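Local coordinates for protein blue-light-activated histidine kinase 2 (Erythrobacter litoralis HTCC2594, PDB 4R39) that phosphorylates histidine using ATP as a light-sensitive kinase involved in bacterial virulence, represented here by its C-terminal histidine kinase part, at residues L162-E167 with I214-S219; I84-A89 with T115-V120. All blocks are in the same frame, centred on the assembly; numbering follows the deposited sequence.

Contact 1. Residues L162-E167 with I214-S219; sequences LRVTVE and IDIPLS
Asp215 OD1 is held by the guanidinium of Arg163. NE of Arg163 comes within 2.6 Å of Asp215 OD1, on the syn lone pair and in the plane of the guanidinium, with an almost straight N-H...O angle of 174°. Arg163 NH2 makes a second, longer bond of 3.2 Å to Asp215 OD2, tilted out of the guanidinium plane. The grip is therefore side-on, one nitrogen to each oxygen, with the two flat groups turned 46° apart. Arg163 reaches this position by a bend at chi3 (-61°) in a chain that is otherwise extended. The two residues face each other as a non-hydrogen-bonded pair, and their side chains run alongside in the same direction.

Antiparallel hydrogen-bonded pairs lie before and after it: Leu162 with Ile216, and Val164 with Ile214. Their side chains occupy the other face of the sheet, where Leu162, Val164 and Ile216 pack on Ile126 and Val130 of helix 120-140. On that face Val164 CG2 meets Ile216 CD1 at 4.1 Å. Farther along, Leu218 points toward the other strand and sets CD1 against Leu162 CB at 3.8 Å.

These are two adjacent inner strands of the Bergerat-fold ATP-binding domain. The side-on ion pair joins them at the one pair that makes no backbone bond, and it probably fixes the rotation of both flat groups.

Contact 2. Residues I84-A89 with T115-V120; sequences IIPLGA and TVDVPV
Ile84 and Val120 meet at an angle, with Ile84 CD1 against Val120 CG2 at 3.6 Å. The CB of Ile84 points away from the other segment. Its CG1 lies between the backbone N and the carbonyl carbon (chi1 54°), and the extended chi2 carries CD1 back across to the valine. Ile85 approaches the same methyl with an atom nearer its backbone: its CG1 lies 4.1 Å from Val120 CG2.

Leu87 and Val116 behave differently. They lie side by side and point the same way, with Leu87 CB 3.9 Å from Val116 CG1. Val118 CG2 also lies near Leu87 CB, more loosely. On the face away from Ile85 and Val118, Asp117 sets OD1 close to Pro86, 3.3 Å from Pro86 CA.

Four backbone bonds join the segments. Ile84 N and Ile85 N both donate to Val118 O. The bond from Ile85 N lies in the carbonyl plane, but Ile84 N sits 60° out of it. Val118 N returns a bond to Ile85 O, and Leu87 N donates to Val116 O at 2.9 Å. Leu87 is the first residue of helix 87-102, so this last bond ties the helix start to segment 115-120. Ile85 and Val118 also pack on Ala123 of helix 120-140, and Ile85 reaches Met72 of helix 58-75.

Two residues facing one, Ile84 and Ile85 opposite Val118, make a classic beta bulge in a two-stranded antiparallel sheet. Pro86 and Pro119 are each the N-cap of the helix that follows.

From the N terminus, the chain first enters contact 2 at 84-89. It then runs through helix 87-102 and strand 107-113 before 115-120 returns and closes that loop. Helix 120-140 and strand 148-156 follow. Contact 1 opens at 162-167 and closes at 214-219, after helix 185-196 and strand 200-204. The two loops are in series, neither nested nor crossed. Contact 1 joins neighbouring strands inside the five-stranded sheet, whereas contact 2 is the small separate sheet at the starts of two helices. They meet directly: Leu162 CD2 packs on Leu87 CD2, and Leu218 on Val116 and Val118. Ile126 of helix 120-140 touches both.

Contact 1. Residues L162-E167 with I214-S219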
loop_
_atom_site.group_PDB
_atom_site.type_symbol
_atom_site.label_atom_id
_atom_site.label_comp_id
_atom_site.label_asym_id
_atom_site.label_seq_id
_atom_site.Cartn_x
_atom_site.Cartn_y
_atom_site.Cartn_z
ATOM N N LEU A 162 -4.561 -12.276 -8.298
ATOM C CA LEU A 162 -5.194 -11.373 -7.344
ATOM C C LEU A 162 -5.455 -10.040 -8.019
ATOM O O LEU A 162 -4.556 -9.467 -8.632
ATOM C CB LEU A 162 -4.293 -11.145 -6.133
ATOM C CG LEU A 162 -4.885 -10.250 -5.040
ATOM C CD1 LEU A 162 -5.944 -11.001 -4.252
ATOM C CD2 LEU A 162 -3.802 -9.716 -4.117
ATOM N N ARG A 163 -6.683 -9.545 -7.910
ATOM C CA ARG A 163 -7.021 -8.231 -8.437
ATOM C C ARG A 163 -7.344 -7.283 -7.305
ATOM O O ARG A 163 -8.251 -7.540 -6.515
ATOM C CB ARG A 163 -8.214 -8.301 -9.383
ATOM C CG ARG A 163 -8.635 -6.941 -9.906
ATOM C CD ARG A 163 -9.549 -7.070 -11.103
ATOM N NE ARG A 163 -8.894 -7.749 -12.215
ATOM C CZ ARG A 163 -9.526 -8.192 -13.295
ATOM N NH1 ARG A 163 -10.838 -8.033 -13.409
ATOM N NH2 ARG A 163 -8.849 -8.800 -14.259
ATOM N N VAL A 164 -6.593 -6.190 -7.234
ATOM C CA VAL A 164 -6.833 -5.149 -6.246
ATOM C C VAL A 164 -7.357 -3.906 -6.954
ATOM O O VAL A 164 -6.734 -3.408 -7.888
ATOM C CB VAL A 164 -5.554 -4.819 -5.459
ATOM C CG1 VAL A 164 -5.824 -3.740 -4.422
ATOM C CG2 VAL A 164 -5.014 -6.075 -4.788
ATOM N N THR A 165 -8.511 -3.420 -6.505
ATOM C CA THR A 165 -9.172 -2.270 -7.112
ATOM C C THR A 165 -9.402 -1.166 -6.091
ATOM O O THR A 165 -9.765 -1.437 -4.949
ATOM C CB THR A 165 -10.547 -2.665 -7.695
ATOM O OG1 THR A 165 -10.377 -3.686 -8.681
ATOM C CG2 THR A 165 -11.252 -1.458 -8.334
ATOM N N VAL A 166 -9.192 0.076 -6.516
ATOM C CA VAL A 166 -9.614 1.241 -5.742
ATOM C C VAL A 166 -10.437 2.149 -6.648
ATOM O O VAL A 166 -9.964 2.590 -7.689
ATOM C CB VAL A 166 -8.417 1.993 -5.134
ATOM C CG1 VAL A 166 -8.876 3.279 -4.449
ATOM C CG2 VAL A 166 -7.687 1.092 -4.144
ATOM N N GLU A 167 -11.670 2.417 -6.232
ATOM C CA GLU A 167 -12.679 3.066 -7.062
ATOM C C GLU A 167 -13.170 4.371 -6.427
ATOM O O GLU A 167 -13.535 4.373 -5.261
ATOM C CB GLU A 167 -13.878 2.122 -7.193
ATOM C CG GLU A 167 -14.046 1.417 -8.533
ATOM C CD GLU A 167 -15.406 0.744 -8.667
ATOM O OE1 GLU A 167 -16.293 1.020 -7.827
ATOM O OE2 GLU A 167 -15.590 -0.057 -9.612
ATOM N N ILE A 214 -5.034 -3.204 -10.189
ATOM C CA ILE A 214 -3.753 -3.893 -10.231
ATOM C C ILE A 214 -4.015 -5.385 -10.281
ATOM O O ILE A 214 -4.644 -5.933 -9.382
ATOM C CB ILE A 214 -2.875 -3.579 -9.008
ATOM C CG1 ILE A 214 -2.696 -2.069 -8.845
ATOM C CG2 ILE A 214 -1.507 -4.226 -9.159
ATOM C CD1 ILE A 214 -3.810 -1.389 -8.084
ATOM N N ASP A 215 -3.548 -6.031 -11.343
ATOM C CA ASP A 215 -3.624 -7.482 -11.454
ATOM C C ASP A 215 -2.282 -8.077 -11.044
ATOM O O ASP A 215 -1.249 -7.753 -11.632
ATOM C CB ASP A 215 -3.996 -7.900 -12.882
ATOM C CG ASP A 215 -5.501 -7.854 -13.139
ATOM O OD1 ASP A 215 -6.282 -8.182 -12.217
ATOM O OD2 ASP A 215 -5.905 -7.496 -14.267
ATOM N N ILE A 216 -2.308 -8.948 -10.036
ATOM C CA ILE A 216 -1.085 -9.475 -9.430
ATOM C C ILE A 216 -1.023 -11.001 -9.528
ATOM O O ILE A 216 -1.973 -11.680 -9.143
ATOM C CB ILE A 216 -0.995 -9.065 -7.948
ATOM C CG1 ILE A 216 -1.053 -7.538 -7.821
ATOM C CG2 ILE A 216 0.287 -9.601 -7.321
ATOM C CD1 ILE A 216 -1.442 -7.047 -6.447
ATOM N N PRO A 217 0.095 -11.553 -10.039
ATOM C CA PRO A 217 0.176 -13.015 -10.117
ATOM C C PRO A 217 0.780 -13.632 -8.854
ATOM O O PRO A 217 2.001 -13.648 -8.698
ATOM C CB PRO A 217 1.095 -13.253 -11.325
ATOM C CG PRO A 217 1.726 -11.906 -11.650
ATOM C CD PRO A 217 1.308 -10.929 -10.596
ATOM N N LEU A 218 -0.071 -14.128 -7.961
ATOM C CA LEU A 218 0.399 -14.746 -6.726
ATOM C C LEU A 218 1.157 -16.042 -7.012
ATOM O O LEU A 218 1.977 -16.479 -6.203
ATOM C CB LEU A 218 -0.769 -15.025 -5.777
ATOM C CG LEU A 218 -1.654 -13.839 -5.379
ATOM C CD1 LEU A 218 -2.829 -14.328 -4.546
ATOM C CD2 LEU A 218 -0.869 -12.777 -4.618
ATOM N N SER A 219 0.884 -16.657 -8.161
ATOM C CA SER A 219 1.570 -17.889 -8.547
ATOM C C SER A 219 3.050 -17.638 -8.839
ATOM O O SER A 219 3.884 -18.523 -8.648
ATOM C CB SER A 219 0.902 -18.524 -9.773
ATOM O OG SER A 219 1.062 -17.715 -10.928
#

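Contact 2. Residues I84-A89 with T115-V120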
loop_
_atom_site.group_PDB
_atom_site.type_symbol
_atom_site.label_atom_id
_atom_site.label_comp_id
_atom_site.label_asym_id
_atom_site.label_seq_id
_atom_site.Cartn_x
_atom_site.Cartn_y
_atom_site.Cartn_z
ATOM N N ILE A 84 2.694 -16.601 4.403
ATOM C CA ILE A 84 2.520 -16.548 5.851
ATOM C C ILE A 84 1.757 -15.313 6.332
ATOM O O ILE A 84 1.323 -15.263 7.483
ATOM C CB ILE A 84 3.888 -16.576 6.556
ATOM C CG1 ILE A 84 4.784 -15.460 6.018
ATOM C CG2 ILE A 84 4.567 -17.917 6.340
ATOM C CD1 ILE A 84 5.839 -15.021 6.995
ATOM N N ILE A 85 1.606 -14.322 5.457
ATOM C CA ILE A 85 0.930 -13.075 5.814
ATOM C C ILE A 85 -0.519 -13.077 5.326
ATOM O O ILE A 85 -0.760 -13.222 4.130
ATOM C CB ILE A 85 1.644 -11.853 5.196
ATOM C CG1 ILE A 85 3.098 -11.768 5.676
ATOM C CG2 ILE A 85 0.901 -10.566 5.538
ATOM C CD1 ILE A 85 3.260 -11.602 7.177
ATOM N N PRO A 86 -1.487 -12.903 6.244
ATOM C CA PRO A 86 -2.888 -12.785 5.815
ATOM C C PRO A 86 -3.186 -11.419 5.197
ATOM O O PRO A 86 -3.426 -10.447 5.907
ATOM C CB PRO A 86 -3.669 -12.975 7.117
ATOM C CG PRO A 86 -2.744 -12.544 8.179
ATOM C CD PRO A 86 -1.362 -12.887 7.712
ATOM N N LEU A 87 -3.179 -11.367 3.870
ATOM C CA LEU A 87 -3.279 -10.112 3.140
ATOM C C LEU A 87 -4.554 -9.337 3.461
ATOM O O LEU A 87 -4.513 -8.124 3.683
ATOM C CB LEU A 87 -3.206 -10.386 1.638
ATOM C CG LEU A 87 -3.156 -9.158 0.728
ATOM C CD1 LEU A 87 -1.903 -8.339 0.991
ATOM C CD2 LEU A 87 -3.222 -9.591 -0.721
ATOM N N GLY A 88 -5.683 -10.038 3.471
ATOM C CA GLY A 88 -6.970 -9.408 3.694
ATOM C C GLY A 88 -7.029 -8.690 5.023
ATOM O O GLY A 88 -7.534 -7.570 5.110
ATOM N N ALA A 89 -6.502 -9.336 6.058
ATOM C CA ALA A 89 -6.464 -8.743 7.390
ATOM C C ALA A 89 -5.617 -7.477 7.355
ATOM O O ALA A 89 -6.014 -6.425 7.842
ATOM C CB ALA A 89 -5.892 -9.737 8.389
ATOM N N THR A 115 -9.682 -13.574 1.868
ATOM C CA THR A 115 -8.712 -14.254 2.712
ATOM C C THR A 115 -7.693 -14.954 1.826
ATOM O O THR A 115 -8.036 -15.841 1.048
ATOM C CB THR A 115 -9.392 -15.277 3.638
ATOM O OG1 THR A 115 -10.289 -14.595 4.522
ATOM C CG2 THR A 115 -8.355 -16.043 4.462
ATOM N N VAL A 116 -6.439 -14.534 1.935
ATOM C CA VAL A 116 -5.360 -15.165 1.196
ATOM C C VAL A 116 -4.041 -14.902 1.903
ATOM O O VAL A 116 -3.777 -13.787 2.351
ATOM C CB VAL A 116 -5.299 -14.674 -0.276
ATOM C CG1 VAL A 116 -5.169 -13.154 -0.347
ATOM C CG2 VAL A 116 -4.157 -15.360 -1.030
ATOM N N ASP A 117 -3.228 -15.948 2.020
ATOM C CA ASP A 117 -1.901 -15.831 2.604
ATOM C C ASP A 117 -0.868 -15.613 1.509
ATOM O O ASP A 117 -0.872 -16.307 0.490
ATOM C CB ASP A 117 -1.547 -17.080 3.414
ATOM C CG ASP A 117 -2.203 -17.099 4.789
ATOM O OD1 ASP A 117 -2.749 -16.059 5.218
ATOM O OD2 ASP A 117 -2.159 -18.162 5.449
ATOM N N VAL A 118 0.016 -14.644 1.731
ATOM C CA VAL A 118 1.060 -14.314 0.768
ATOM C C VAL A 118 2.413 -14.196 1.462
ATOM O O VAL A 118 2.480 -14.103 2.686
ATOM C CB VAL A 118 0.750 -12.988 0.060
ATOM C CG1 VAL A 118 -0.625 -13.051 -0.592
ATOM C CG2 VAL A 118 0.828 -11.822 1.045
ATOM N N PRO A 119 3.503 -14.194 0.683
ATOM C CA PRO A 119 4.827 -13.979 1.278
ATOM C C PRO A 119 4.980 -12.562 1.820
ATOM O O PRO A 119 4.222 -11.676 1.427
ATOM C CB PRO A 119 5.783 -14.207 0.103
ATOM C CG PRO A 119 4.996 -14.997 -0.893
ATOM C CD PRO A 119 3.591 -14.526 -0.748
ATOM N N VAL A 120 5.951 -12.354 2.705
ATOM C CA VAL A 120 6.167 -11.044 3.313
ATOM C C VAL A 120 6.383 -9.958 2.265
ATOM O O VAL A 120 5.757 -8.901 2.324
ATOM C CB VAL A 120 7.385 -11.050 4.259
ATOM C CG1 VAL A 120 7.600 -9.665 4.864
ATOM C CG2 VAL A 120 7.201 -12.082 5.359
#